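Local structure of Glyco_hydro_cc domain-containing protein (Pseudomonas viridiflava, 6UAV) at residues A[179-191]-A[221-235]. The protein probably cleaves beta-1,3-glucan chains internally, as a family GH128 (subgroup II) endo-beta-1,3-glucanase built on a TIM barrel. Sequence-based numbering, arbitrary orientation.
Sequences PFWVTEFANWHTL and FRYAWFTGRMTPDPH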
loop_
_atom_site.group_PDB
_atom_site.type_symbol
_atom_site.label_atom_id
_atom_site.label_comp_id
_atom_site.label_asym_id
_atom_site.label_seq_id
_atom_site.Cartn_x
_atom_site.Cartn_y
_atom_site.Cartn_z
ATOM N N PRO A 179 -3.618 -1.856 -13.494
ATOM C CA PRO A 179 -2.733 -2.640 -12.638
ATOM C C PRO A 179 -2.778 -2.116 -11.196
ATOM O O PRO A 179 -3.431 -1.117 -10.883
ATOM C CB PRO A 179 -1.371 -2.464 -13.287
ATOM C CG PRO A 179 -1.463 -1.074 -13.823
ATOM C CD PRO A 179 -2.865 -0.967 -14.395
ATOM N N PHE A 180 -2.195 -2.903 -10.290
ATOM C CA PHE A 180 -2.380 -2.742 -8.836
ATOM C C PHE A 180 -1.046 -2.568 -8.128
ATOM O O PHE A 180 -0.030 -3.164 -8.560
ATOM C CB PHE A 180 -3.015 -3.969 -8.205
ATOM C CG PHE A 180 -4.326 -4.330 -8.850
ATOM C CD1 PHE A 180 -5.467 -3.665 -8.466
ATOM C CD2 PHE A 180 -4.416 -5.405 -9.722
ATOM C CE1 PHE A 180 -6.688 -3.996 -9.024
ATOM C CE2 PHE A 180 -5.648 -5.759 -10.246
ATOM C CZ PHE A 180 -6.780 -5.048 -9.896
ATOM N N TRP A 181 -1.112 -1.897 -7.000
ATOM C CA TRP A 181 -0.192 -2.114 -5.872
ATOM C C TRP A 181 -1.038 -2.669 -4.725
ATOM O O TRP A 181 -2.096 -2.059 -4.366
ATOM C CB TRP A 181 0.468 -0.798 -5.445
ATOM C CG TRP A 181 1.430 -0.152 -6.402
ATOM C CD1 TRP A 181 1.452 -0.102 -7.770
ATOM C CD2 TRP A 181 2.535 0.657 -5.961
ATOM N NE1 TRP A 181 2.494 0.683 -8.209
ATOM C CE2 TRP A 181 3.166 1.169 -7.112
ATOM C CE3 TRP A 181 3.061 0.946 -4.697
ATOM C CZ2 TRP A 181 4.301 1.986 -7.034
ATOM C CZ3 TRP A 181 4.162 1.760 -4.629
ATOM C CH2 TRP A 181 4.758 2.289 -5.782
ATOM N N VAL A 182 -0.597 -3.765 -4.102
ATOM C CA VAL A 182 -1.352 -4.313 -2.955
ATOM C C VAL A 182 -0.602 -3.813 -1.722
ATOM O O VAL A 182 0.394 -4.448 -1.337
ATOM C CB VAL A 182 -1.427 -5.845 -3.050
ATOM C CG1 VAL A 182 -2.020 -6.416 -1.783
ATOM C CG2 VAL A 182 -2.212 -6.328 -4.283
ATOM N N THR A 183 -1.061 -2.711 -1.117
ATOM C CA THR A 183 -0.170 -1.915 -0.232
ATOM C C THR A 183 -0.346 -2.283 1.239
ATOM O O THR A 183 0.339 -1.725 2.086
ATOM C CB THR A 183 -0.374 -0.421 -0.509
ATOM O OG1 THR A 183 -1.767 -0.142 -0.364
ATOM C CG2 THR A 183 0.109 -0.066 -1.892
ATOM N N GLU A 184 -1.269 -3.181 1.532
ATOM C CA GLU A 184 -1.374 -3.852 2.842
ATOM C C GLU A 184 -1.911 -5.254 2.571
ATOM O O GLU A 184 -2.979 -5.423 1.908
ATOM C CB GLU A 184 -2.339 -3.225 3.851
ATOM C CG GLU A 184 -2.037 -1.780 4.182
ATOM C CD GLU A 184 -2.985 -1.134 5.148
ATOM O OE1 GLU A 184 -3.762 -1.846 5.859
ATOM O OE2 GLU A 184 -3.006 0.143 5.188
ATOM N N PHE A 185 -1.208 -6.260 3.082
ATOM C CA PHE A 185 -1.739 -7.640 3.102
ATOM C C PHE A 185 -1.068 -8.458 4.185
ATOM O O PHE A 185 0.005 -8.140 4.669
ATOM C CB PHE A 185 -1.620 -8.352 1.760
ATOM C CG PHE A 185 -0.250 -8.761 1.332
ATOM C CD1 PHE A 185 0.722 -7.827 1.066
ATOM C CD2 PHE A 185 0.089 -10.109 1.273
ATOM C CE1 PHE A 185 2.002 -8.198 0.680
ATOM C CE2 PHE A 185 1.345 -10.488 0.851
ATOM C CZ PHE A 185 2.303 -9.535 0.584
ATOM N N ALA A 186 -1.835 -9.444 4.614
ATOM C CA ALA A 186 -1.476 -10.491 5.589
ATOM C C ALA A 186 -2.709 -11.370 5.636
ATOM O O ALA A 186 -3.773 -10.918 5.127
ATOM C CB ALA A 186 -1.170 -9.828 6.910
ATOM N N ASN A 187 -2.666 -12.534 6.271
ATOM C CA ASN A 187 -3.937 -13.237 6.512
ATOM C C ASN A 187 -4.310 -13.220 7.988
ATOM O O ASN A 187 -3.625 -13.856 8.788
ATOM C CB ASN A 187 -3.889 -14.669 5.991
ATOM C CG ASN A 187 -5.275 -15.260 5.823
ATOM O OD1 ASN A 187 -6.198 -14.954 6.605
ATOM N ND2 ASN A 187 -5.424 -16.070 4.776
ATOM N N TRP A 188 -5.396 -12.524 8.309
ATOM C CA TRP A 188 -5.924 -12.346 9.677
ATOM C C TRP A 188 -7.245 -13.073 9.837
ATOM O O TRP A 188 -8.006 -12.751 10.762
ATOM C CB TRP A 188 -6.049 -10.848 9.962
ATOM C CG TRP A 188 -4.735 -10.147 10.145
ATOM C CD1 TRP A 188 -3.473 -10.563 9.807
ATOM C CD2 TRP A 188 -4.587 -8.814 10.661
ATOM N NE1 TRP A 188 -2.546 -9.593 10.127
ATOM C CE2 TRP A 188 -3.208 -8.521 10.685
ATOM C CE3 TRP A 188 -5.504 -7.880 11.165
ATOM C CZ2 TRP A 188 -2.732 -7.274 11.108
ATOM C CZ3 TRP A 188 -5.021 -6.684 11.663
ATOM C CH2 TRP A 188 -3.661 -6.388 11.624
ATOM N N HIS A 189 -7.507 -14.119 9.049
ATOM C CA HIS A 189 -8.737 -14.921 9.268
ATOM C C HIS A 189 -8.811 -15.374 10.730
ATOM O O HIS A 189 -7.842 -15.897 11.243
ATOM C CB HIS A 189 -8.755 -16.144 8.364
ATOM C CG HIS A 189 -10.091 -16.740 8.169
ATOM N ND1 HIS A 189 -10.887 -16.292 7.126
ATOM C CD2 HIS A 189 -10.751 -17.735 8.812
ATOM C CE1 HIS A 189 -11.972 -17.053 7.077
ATOM N NE2 HIS A 189 -11.946 -17.944 8.141
ATOM N N THR A 190 -9.946 -15.147 11.369
ATOM C CA THR A 190 -10.142 -15.346 12.816
ATOM C C THR A 190 -11.274 -16.351 13.099
ATOM O O THR A 190 -11.247 -17.079 14.144
ATOM C CB THR A 190 -10.397 -13.976 13.460
ATOM O OG1 THR A 190 -9.172 -13.252 13.311
ATOM C CG2 THR A 190 -10.791 -14.088 14.918
ATOM N N LEU A 191 -12.309 -16.375 12.280
ATOM C CA LEU A 191 -13.491 -17.233 12.563
ATOM C C LEU A 191 -13.071 -18.692 12.729
ATOM O O LEU A 191 -12.116 -19.194 12.041
ATOM C CB LEU A 191 -14.508 -17.100 11.437
ATOM C CG LEU A 191 -15.227 -15.760 11.346
ATOM C CD1 LEU A 191 -16.175 -15.808 10.162
ATOM C CD2 LEU A 191 -16.046 -15.529 12.606
ATOM N N PHE A 221 2.414 -4.458 -9.516
ATOM C CA PHE A 221 3.741 -3.817 -9.616
ATOM C C PHE A 221 4.471 -3.869 -8.279
ATOM O O PHE A 221 5.659 -4.044 -8.303
ATOM C CB PHE A 221 3.589 -2.350 -10.043
ATOM C CG PHE A 221 4.893 -1.614 -10.214
ATOM C CD1 PHE A 221 5.666 -1.806 -11.353
ATOM C CD2 PHE A 221 5.389 -0.770 -9.221
ATOM C CE1 PHE A 221 6.888 -1.142 -11.501
ATOM C CE2 PHE A 221 6.587 -0.083 -9.395
ATOM C CZ PHE A 221 7.343 -0.284 -10.527
ATOM N N ARG A 222 3.765 -3.725 -7.160
ATOM C CA ARG A 222 4.399 -3.662 -5.839
ATOM C C ARG A 222 3.380 -4.157 -4.812
ATOM O O ARG A 222 2.128 -4.137 -5.076
ATOM C CB ARG A 222 4.891 -2.252 -5.493
ATOM C CG ARG A 222 6.286 -1.934 -6.021
ATOM C CD ARG A 222 6.940 -0.635 -5.596
ATOM N NE ARG A 222 8.399 -0.700 -5.734
ATOM C CZ ARG A 222 9.233 0.280 -5.389
ATOM N NH1 ARG A 222 8.754 1.438 -4.948
ATOM N NH2 ARG A 222 10.537 0.076 -5.453
ATOM N N TYR A 223 3.904 -4.691 -3.735
ATOM C CA TYR A 223 3.080 -5.081 -2.584
ATOM C C TYR A 223 3.828 -4.722 -1.309
ATOM O O TYR A 223 5.028 -4.615 -1.312
ATOM C CB TYR A 223 2.701 -6.573 -2.622
ATOM C CG TYR A 223 3.852 -7.531 -2.776
ATOM C CD1 TYR A 223 4.632 -7.889 -1.692
ATOM C CD2 TYR A 223 4.211 -8.028 -4.002
ATOM C CE1 TYR A 223 5.657 -8.806 -1.786
ATOM C CE2 TYR A 223 5.292 -8.882 -4.135
ATOM C CZ TYR A 223 6.056 -9.227 -3.037
ATOM O OH TYR A 223 7.145 -10.044 -3.107
ATOM N N ALA A 224 3.067 -4.637 -0.230
ATOM C CA ALA A 224 3.640 -4.310 1.062
ATOM C C ALA A 224 2.942 -5.099 2.148
ATOM O O ALA A 224 1.722 -4.982 2.324
ATOM C CB ALA A 224 3.501 -2.848 1.296
ATOM N N TRP A 225 3.767 -5.838 2.871
ATOM C CA TRP A 225 3.287 -6.648 4.006
ATOM C C TRP A 225 2.922 -5.748 5.184
ATOM O O TRP A 225 3.718 -4.828 5.561
ATOM C CB TRP A 225 4.332 -7.707 4.388
ATOM C CG TRP A 225 3.893 -8.615 5.491
ATOM C CD1 TRP A 225 4.070 -8.463 6.833
ATOM C CD2 TRP A 225 3.116 -9.803 5.320
ATOM N NE1 TRP A 225 3.483 -9.496 7.517
ATOM C CE2 TRP A 225 2.906 -10.354 6.601
ATOM C CE3 TRP A 225 2.650 -10.482 4.196
ATOM C CZ2 TRP A 225 2.124 -11.493 6.789
ATOM C CZ3 TRP A 225 1.958 -11.661 4.380
ATOM C CH2 TRP A 225 1.679 -12.141 5.657
ATOM N N PHE A 226 1.845 -6.101 5.868
ATOM C CA PHE A 226 1.455 -5.466 7.144
ATOM C C PHE A 226 1.825 -6.439 8.274
ATOM O O PHE A 226 1.201 -7.493 8.357
ATOM C CB PHE A 226 -0.029 -5.118 7.160
ATOM C CG PHE A 226 -0.374 -4.238 8.314
ATOM C CD1 PHE A 226 -0.641 -4.809 9.535
ATOM C CD2 PHE A 226 -0.273 -2.859 8.238
ATOM C CE1 PHE A 226 -0.896 -4.035 10.641
ATOM C CE2 PHE A 226 -0.537 -2.062 9.333
ATOM C CZ PHE A 226 -0.865 -2.667 10.523
ATOM N N THR A 227 2.840 -6.140 9.110
ATOM C CA THR A 227 3.601 -4.891 9.195
ATOM C C THR A 227 4.959 -5.126 9.869
ATOM O O THR A 227 5.352 -6.292 10.097
ATOM C CB THR A 227 2.834 -3.840 10.014
ATOM O OG1 THR A 227 3.481 -2.559 10.056
ATOM C CG2 THR A 227 2.588 -4.314 11.437
ATOM N N GLY A 228 5.699 -4.055 10.165
ATOM C CA GLY A 228 7.014 -4.206 10.827
ATOM C C GLY A 228 6.846 -4.819 12.216
ATOM O O GLY A 228 7.370 -5.877 12.515
ATOM N N ARG A 229 6.115 -4.149 13.071
ATOM C CA ARG A 229 5.806 -4.611 14.424
ATOM C C ARG A 229 4.405 -4.227 14.799
ATOM O O ARG A 229 3.983 -3.098 14.469
ATOM C CB ARG A 229 6.652 -3.871 15.477
ATOM C CG ARG A 229 8.136 -3.969 15.257
ATOM C CD ARG A 229 8.844 -3.167 16.336
ATOM N NE ARG A 229 10.223 -3.508 16.144
ATOM C CZ ARG A 229 11.057 -2.888 15.333
ATOM N NH1 ARG A 229 12.290 -3.354 15.221
ATOM N NH2 ARG A 229 10.660 -1.843 14.625
ATOM N N MET A 230 3.740 -5.095 15.526
ATOM C CA MET A 230 2.479 -4.753 16.229
ATOM C C MET A 230 2.416 -5.624 17.467
ATOM O O MET A 230 3.024 -6.694 17.487
ATOM C CB MET A 230 1.238 -5.029 15.359
ATOM C CG MET A 230 1.125 -6.458 14.878
ATOM S SD MET A 230 -0.231 -6.710 13.716
ATOM C CE MET A 230 -1.604 -6.247 14.762
ATOM N N THR A 231 1.711 -5.132 18.462
ATOM C CA THR A 231 1.462 -5.827 19.738
ATOM C C THR A 231 0.059 -5.418 20.183
ATOM O O THR A 231 -0.276 -4.236 20.071
ATOM C CB THR A 231 2.503 -5.435 20.804
ATOM O OG1 THR A 231 2.360 -6.392 21.842
ATOM C CG2 THR A 231 2.289 -4.062 21.397
ATOM N N PRO A 232 -0.817 -6.350 20.631
ATOM C CA PRO A 232 -0.613 -7.793 20.488
ATOM C C PRO A 232 -0.607 -8.189 19.008
ATOM O O PRO A 232 -0.983 -7.393 18.163
ATOM C CB PRO A 232 -1.778 -8.487 21.218
ATOM C CG PRO A 232 -2.744 -7.377 21.586
ATOM C CD PRO A 232 -2.080 -6.038 21.308
ATOM N N ASP A 233 -0.109 -9.379 18.718
ATOM C CA ASP A 233 0.140 -9.854 17.341
ATOM C C ASP A 233 -0.495 -11.258 17.199
ATOM O O ASP A 233 0.213 -12.256 17.112
ATOM C CB ASP A 233 1.641 -9.854 17.080
ATOM C CG ASP A 233 1.938 -9.954 15.616
ATOM O OD1 ASP A 233 0.980 -10.071 14.873
ATOM O OD2 ASP A 233 3.083 -10.118 15.267
ATOM N N PRO A 234 -1.823 -11.399 17.329
ATOM C CA PRO A 234 -2.476 -12.721 17.391
ATOM C C PRO A 234 -2.313 -13.574 16.127
ATOM O O PRO A 234 -2.421 -14.781 16.238
ATOM C CB PRO A 234 -3.961 -12.377 17.609
ATOM C CG PRO A 234 -4.099 -10.987 17.058
ATOM C CD PRO A 234 -2.798 -10.315 17.465
ATOM N N HIS A 235 -2.019 -12.968 14.979
ATOM C CA HIS A 235 -1.805 -13.694 13.707
ATOM C C HIS A 235 -0.314 -13.838 13.415
ATOM O O HIS A 235 0.041 -14.240 12.353
ATOM C CB HIS A 235 -2.629 -13.016 12.593
ATOM C CG HIS A 235 -4.080 -12.958 12.941
ATOM N ND1 HIS A 235 -4.862 -14.074 13.166
ATOM C CD2 HIS A 235 -4.856 -11.878 13.180
ATOM C CE1 HIS A 235 -6.091 -13.676 13.520
ATOM N NE2 HIS A 235 -6.098 -12.329 13.501
#
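Trp188 is the side chain to follow where the loop after strand 180-185 meets the loop after strand 220-225. Its CB sits 3.6 Å from His235 CD2, and CG comes closer still to that same carbon, with CD2 of the indole a little farther from it. Chi1 of -71°, CG anti to the carbonyl carbon, swings the indole alongside the imidazole: its five-membered ring and the His235 ring form an offset stack, planes at 25°. CD1 reaches back to His235 CB, and NE1 pairs with Ser237. Farther out, CZ2 touches Phe226 CD1 at 3.6 Å, from a ring turned steeply against the indole, while CH2 meets Met230 CE; Met230 SD makes an oblique Met-aromatic contact with the six-membered ring, nearest to CZ2. Trp188 CA lies over the centre of the His235 imidazole, whose ND1 bonds to Ile197 O.

Nearer the strands, Phe185 receives the edge of Trp225 on one face, Phe185 CE2 to Trp225 CE3 3.6 Å. Between the parallel barrel strands, Val182 N donates to Arg222 O and Val182 O accepts from Ala224 N, both at 2.9 Å; just beyond them, Phe226 N donates to Phe185 O, with an N-H...O angle of 174°.

Directional backbone bonds thus join the seventh and eighth strands of this TIM barrel, whereas the loops beyond meet through the aromatic cluster of Trp188, Phe226 and His235 with Met230, held largely by dispersion and ring contacts.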